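Local coordinates for F-BAR domain only protein 1 (Danio rerio, PDB 5JP2), which probably acts at an early step of clathrin-mediated endocytosis and may thereby regulate Bmp signalling, its mu homology domain here binding an Eps15 peptide, at residues Q138-E150 against S161-A173. Residues are numbered along the deposited sequence; the frame is centred on the assembly and turned at random.
Sequences QDPSRAPLLLSAE and SLDYHCCPATAPA. With ZN (zinc ion), chain E.
L146 and H165, S148 and D163, and E150 and S161 form the hydrogen-bonded pairs of an antiparallel beta hairpin. Each pair has two backbone bonds; L146 N to H165 O is 2.7 Å. Alternating with them, the non-hydrogen-bonded pairs L145–C166, L147–Y164 and A149–L162 put their side chains on the other face. There, L162 CG lies anti to the backbone N (chi1 178°), which brings CD1 across to A149 CB at 4.0 Å and L147 CB. L147 CD2 touches Y164 CB at 3.9 Å.

After strand 161-166 ends, T170 packs on the segment that leads into L145, with CB against A143 O. Its CG2 meets L146 CD1 at 3.9 Å. Its OG1 donates a hydrogen bond to C167 O at 3.0 Å, an oxygen that also accepts from A171 N. A valine here has no hydroxyl, so C167 O would keep A171 N but lose its second donor, and the turn at 167-170 would probably be less firmly held. P144 CB rests on P172 CD.

H165 points to the L146 face, and its NE2 (1.8 Å) binds zinc together with SG of C167 (1.9 Å), just past the strand. S223 hydrogen-bonds H165 ND1, which should help fix the ring.

Strand 145-154 edges its sheet; strand 157-166 continues it to strand 223-231, where T225 OG1 is hydrogen-bonded to D163 OD1. The L145, L147 and A149 face packs on strand 242-250.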
loop_
_atom_site.group_PDB
_atom_site.type_symbol
_atom_site.label_atom_id
_atom_site.label_comp_id
_atom_site.label_asym_id
_atom_site.label_seq_id
_atom_site.Cartn_x
_atom_site.Cartn_y
_atom_site.Cartn_z
ATOM N N GLN B 138 -15.272 -8.673 2.941
ATOM C CA GLN B 138 -16.377 -8.491 2.012
ATOM C C GLN B 138 -17.141 -7.207 2.300
ATOM O O GLN B 138 -18.173 -6.952 1.682
ATOM C CB GLN B 138 -17.312 -9.694 2.061
ATOM C CG GLN B 138 -16.647 -10.979 1.619
ATOM C CD GLN B 138 -17.593 -12.153 1.596
ATOM O OE1 GLN B 138 -18.687 -12.094 2.156
ATOM N NE2 GLN B 138 -17.183 -13.231 0.939
ATOM N N ASP B 139 -16.665 -6.418 3.254
ATOM C CA ASP B 139 -17.299 -5.167 3.634
ATOM C C ASP B 139 -16.694 -4.040 2.806
ATOM O O ASP B 139 -15.500 -3.764 2.941
ATOM C CB ASP B 139 -17.075 -4.914 5.116
ATOM C CG ASP B 139 -17.887 -3.766 5.644
ATOM O OD1 ASP B 139 -18.380 -2.940 4.851
ATOM O OD2 ASP B 139 -18.024 -3.680 6.877
ATOM N N PRO B 140 -17.472 -3.358 1.959
ATOM C CA PRO B 140 -16.893 -2.270 1.155
ATOM C C PRO B 140 -16.282 -1.174 1.987
ATOM O O PRO B 140 -15.490 -0.389 1.464
ATOM C CB PRO B 140 -18.089 -1.761 0.338
ATOM C CG PRO B 140 -19.287 -2.279 1.032
ATOM C CD PRO B 140 -18.890 -3.565 1.660
ATOM N N SER B 141 -16.608 -1.103 3.271
ATOM C CA SER B 141 -16.038 -0.087 4.140
ATOM C C SER B 141 -14.527 -0.163 4.221
ATOM O O SER B 141 -13.900 0.771 4.723
ATOM C CB SER B 141 -16.583 -0.255 5.535
ATOM O OG SER B 141 -16.182 -1.495 6.066
ATOM N N ARG B 142 -13.934 -1.263 3.787
ATOM C CA ARG B 142 -12.491 -1.390 3.781
ATOM C C ARG B 142 -11.872 -0.847 2.504
ATOM O O ARG B 142 -10.653 -0.712 2.433
ATOM C CB ARG B 142 -12.081 -2.855 3.957
ATOM C CG ARG B 142 -12.230 -3.514 5.348
ATOM C CD ARG B 142 -13.272 -2.923 6.283
ATOM N NE ARG B 142 -13.179 -3.524 7.614
ATOM C CZ ARG B 142 -13.811 -3.074 8.693
ATOM N NH1 ARG B 142 -14.590 -2.004 8.622
ATOM N NH2 ARG B 142 -13.656 -3.693 9.854
ATOM N N ALA B 143 -12.654 -0.540 1.520
ATOM C CA ALA B 143 -12.096 -0.076 0.263
ATOM C C ALA B 143 -12.122 1.434 0.210
ATOM O O ALA B 143 -13.179 2.031 0.412
ATOM C CB ALA B 143 -12.880 -0.641 -0.912
ATOM N N PRO B 144 -11.000 2.086 -0.064
ATOM C CA PRO B 144 -10.993 3.551 -0.059
ATOM C C PRO B 144 -11.820 4.172 -1.166
ATOM O O PRO B 144 -12.337 5.284 -1.003
ATOM C CB PRO B 144 -9.509 3.888 -0.216
ATOM C CG PRO B 144 -8.916 2.717 -0.826
ATOM C CD PRO B 144 -9.675 1.531 -0.355
ATOM N N LEU B 145 -11.961 3.502 -2.291
ATOM C CA LEU B 145 -12.676 4.050 -3.427
ATOM C C LEU B 145 -13.789 3.084 -3.804
ATOM O O LEU B 145 -13.526 1.930 -4.147
ATOM C CB LEU B 145 -11.715 4.284 -4.587
ATOM C CG LEU B 145 -12.281 4.935 -5.830
ATOM C CD1 LEU B 145 -12.798 6.290 -5.507
ATOM C CD2 LEU B 145 -11.249 4.999 -6.912
ATOM N N LEU B 146 -15.021 3.543 -3.699
ATOM C CA LEU B 146 -16.176 2.727 -4.012
ATOM C C LEU B 146 -16.494 2.859 -5.485
ATOM O O LEU B 146 -16.530 3.968 -6.008
ATOM C CB LEU B 146 -17.373 3.144 -3.177
ATOM C CG LEU B 146 -17.607 2.166 -2.047
ATOM C CD1 LEU B 146 -16.469 2.262 -1.074
ATOM C CD2 LEU B 146 -18.942 2.429 -1.393
ATOM N N LEU B 147 -16.698 1.726 -6.150
ATOM C CA LEU B 147 -16.983 1.684 -7.575
ATOM C C LEU B 147 -18.329 1.025 -7.838
ATOM O O LEU B 147 -18.660 0.010 -7.223
ATOM C CB LEU B 147 -15.914 0.912 -8.333
ATOM C CG LEU B 147 -14.467 1.287 -8.090
ATOM C CD1 LEU B 147 -13.585 0.483 -8.986
ATOM C CD2 LEU B 147 -14.270 2.759 -8.286
ATOM N N SER B 148 -19.106 1.608 -8.746
ATOM C CA SER B 148 -20.313 0.974 -9.266
ATOM C C SER B 148 -20.351 1.124 -10.775
ATOM O O SER B 148 -20.499 2.239 -11.282
ATOM C CB SER B 148 -21.565 1.577 -8.644
ATOM O OG SER B 148 -22.719 0.974 -9.180
ATOM N N ALA B 149 -20.239 0.008 -11.484
ATOM C CA ALA B 149 -20.295 -0.033 -12.934
ATOM C C ALA B 149 -21.606 -0.651 -13.412
ATOM O O ALA B 149 -22.162 -1.541 -12.772
ATOM C CB ALA B 149 -19.120 -0.818 -13.506
ATOM N N GLU B 150 -22.097 -0.154 -14.541
ATOM C CA GLU B 150 -23.322 -0.634 -15.162
ATOM C C GLU B 150 -23.076 -0.776 -16.653
ATOM O O GLU B 150 -22.254 -0.066 -17.223
ATOM C CB GLU B 150 -24.491 0.325 -14.913
ATOM C CG GLU B 150 -24.901 0.428 -13.460
ATOM C CD GLU B 150 -26.010 1.432 -13.233
ATOM O OE1 GLU B 150 -26.399 1.636 -12.063
ATOM O OE2 GLU B 150 -26.473 2.040 -14.218
ATOM N N SER B 161 -20.753 2.608 -18.036
ATOM C CA SER B 161 -20.656 3.762 -17.161
ATOM C C SER B 161 -20.087 3.346 -15.811
ATOM O O SER B 161 -20.295 2.225 -15.355
ATOM C CB SER B 161 -22.014 4.421 -16.996
ATOM O OG SER B 161 -22.795 3.679 -16.093
ATOM N N LEU B 162 -19.370 4.266 -15.170
ATOM C CA LEU B 162 -18.777 4.014 -13.863
ATOM C C LEU B 162 -18.997 5.182 -12.918
ATOM O O LEU B 162 -18.633 6.314 -13.234
ATOM C CB LEU B 162 -17.279 3.743 -13.981
ATOM C CG LEU B 162 -16.542 3.502 -12.657
ATOM C CD1 LEU B 162 -16.865 2.150 -12.076
ATOM C CD2 LEU B 162 -15.057 3.636 -12.849
ATOM N N ASP B 163 -19.577 4.908 -11.761
ATOM C CA ASP B 163 -19.626 5.871 -10.673
ATOM C C ASP B 163 -18.542 5.528 -9.656
ATOM O O ASP B 163 -18.328 4.362 -9.335
ATOM C CB ASP B 163 -20.999 5.895 -10.002
ATOM C CG ASP B 163 -22.117 6.289 -10.956
ATOM O OD1 ASP B 163 -21.836 6.933 -11.979
ATOM O OD2 ASP B 163 -23.289 5.967 -10.685
ATOM N N TYR B 164 -17.827 6.537 -9.185
ATOM C CA TYR B 164 -16.809 6.338 -8.169
ATOM C C TYR B 164 -17.028 7.287 -7.007
ATOM O O TYR B 164 -17.485 8.417 -7.177
ATOM C CB TYR B 164 -15.398 6.512 -8.734
ATOM C CG TYR B 164 -15.137 7.799 -9.483
ATOM C CD1 TYR B 164 -14.692 8.938 -8.830
ATOM C CD2 TYR B 164 -15.324 7.864 -10.849
ATOM C CE1 TYR B 164 -14.445 10.091 -9.522
ATOM C CE2 TYR B 164 -15.081 9.010 -11.546
ATOM C CZ TYR B 164 -14.645 10.120 -10.885
ATOM O OH TYR B 164 -14.407 11.261 -11.605
ATOM N N HIS B 165 -16.733 6.794 -5.822
ATOM C CA HIS B 165 -17.031 7.508 -4.600
ATOM C C HIS B 165 -15.868 7.307 -3.651
ATOM O O HIS B 165 -15.588 6.175 -3.250
ATOM C CB HIS B 165 -18.341 6.983 -4.010
ATOM C CG HIS B 165 -18.641 7.496 -2.649
ATOM N ND1 HIS B 165 -18.567 8.828 -2.319
ATOM C CD2 HIS B 165 -18.992 6.844 -1.522
ATOM C CE1 HIS B 165 -18.862 8.973 -1.041
ATOM N NE2 HIS B 165 -19.129 7.783 -0.536
ATOM N N CYS B 166 -15.235 8.399 -3.246
ATOM C CA CYS B 166 -14.134 8.361 -2.295
ATOM C C CYS B 166 -14.722 8.801 -0.972
ATOM O O CYS B 166 -15.115 9.956 -0.817
ATOM C CB CYS B 166 -12.999 9.274 -2.743
ATOM S SG CYS B 166 -11.640 9.348 -1.646
ATOM N N CYS B 167 -14.722 7.912 -0.002
ATOM C CA CYS B 167 -15.677 8.159 1.041
ATOM C C CYS B 167 -14.975 8.358 2.365
ATOM O O CYS B 167 -13.976 7.692 2.650
ATOM C CB CYS B 167 -16.653 6.977 1.156
ATOM S SG CYS B 167 -18.072 7.242 2.224
ATOM N N PRO B 168 -15.489 9.251 3.202
ATOM C CA PRO B 168 -14.863 9.467 4.514
ATOM C C PRO B 168 -14.993 8.270 5.432
ATOM O O PRO B 168 -14.099 8.022 6.245
ATOM C CB PRO B 168 -15.625 10.680 5.064
ATOM C CG PRO B 168 -16.264 11.324 3.852
ATOM C CD PRO B 168 -16.563 10.209 2.913
ATOM N N ALA B 169 -16.072 7.502 5.306
ATOM C CA ALA B 169 -16.231 6.300 6.111
ATOM C C ALA B 169 -15.256 5.213 5.685
ATOM O O ALA B 169 -14.942 4.312 6.467
ATOM C CB ALA B 169 -17.665 5.797 6.011
ATOM N N THR B 170 -14.849 5.231 4.422
ATOM C CA THR B 170 -13.996 4.194 3.871
ATOM C C THR B 170 -12.539 4.615 3.817
ATOM O O THR B 170 -11.654 3.827 4.146
ATOM C CB THR B 170 -14.481 3.824 2.481
ATOM O OG1 THR B 170 -14.193 4.892 1.577
ATOM C CG2 THR B 170 -15.952 3.605 2.508
ATOM N N ALA B 171 -12.297 5.707 3.350
ATOM C CA ALA B 171 -10.952 6.071 2.964
ATOM C C ALA B 171 -10.133 6.588 4.141
ATOM O O ALA B 171 -10.665 7.213 5.063
ATOM C CB ALA B 171 -10.993 7.128 1.874
ATOM N N PRO B 172 -8.829 6.339 4.100
ATOM C CA PRO B 172 -7.916 6.985 5.044
ATOM C C PRO B 172 -7.851 8.478 4.784
ATOM O O PRO B 172 -8.311 8.977 3.757
ATOM C CB PRO B 172 -6.577 6.309 4.753
ATOM C CG PRO B 172 -6.653 5.968 3.328
ATOM C CD PRO B 172 -8.095 5.584 3.076
ATOM N N ALA B 173 -7.247 9.200 5.721
ATOM C CA ALA B 173 -7.161 10.647 5.592
ATOM C C ALA B 173 -5.904 10.978 4.812
ATOM O O ALA B 173 -4.829 11.138 5.390
ATOM C CB ALA B 173 -7.147 11.314 6.959
HETATM ZN ZN ZN E . -19.648 7.273 1.100
#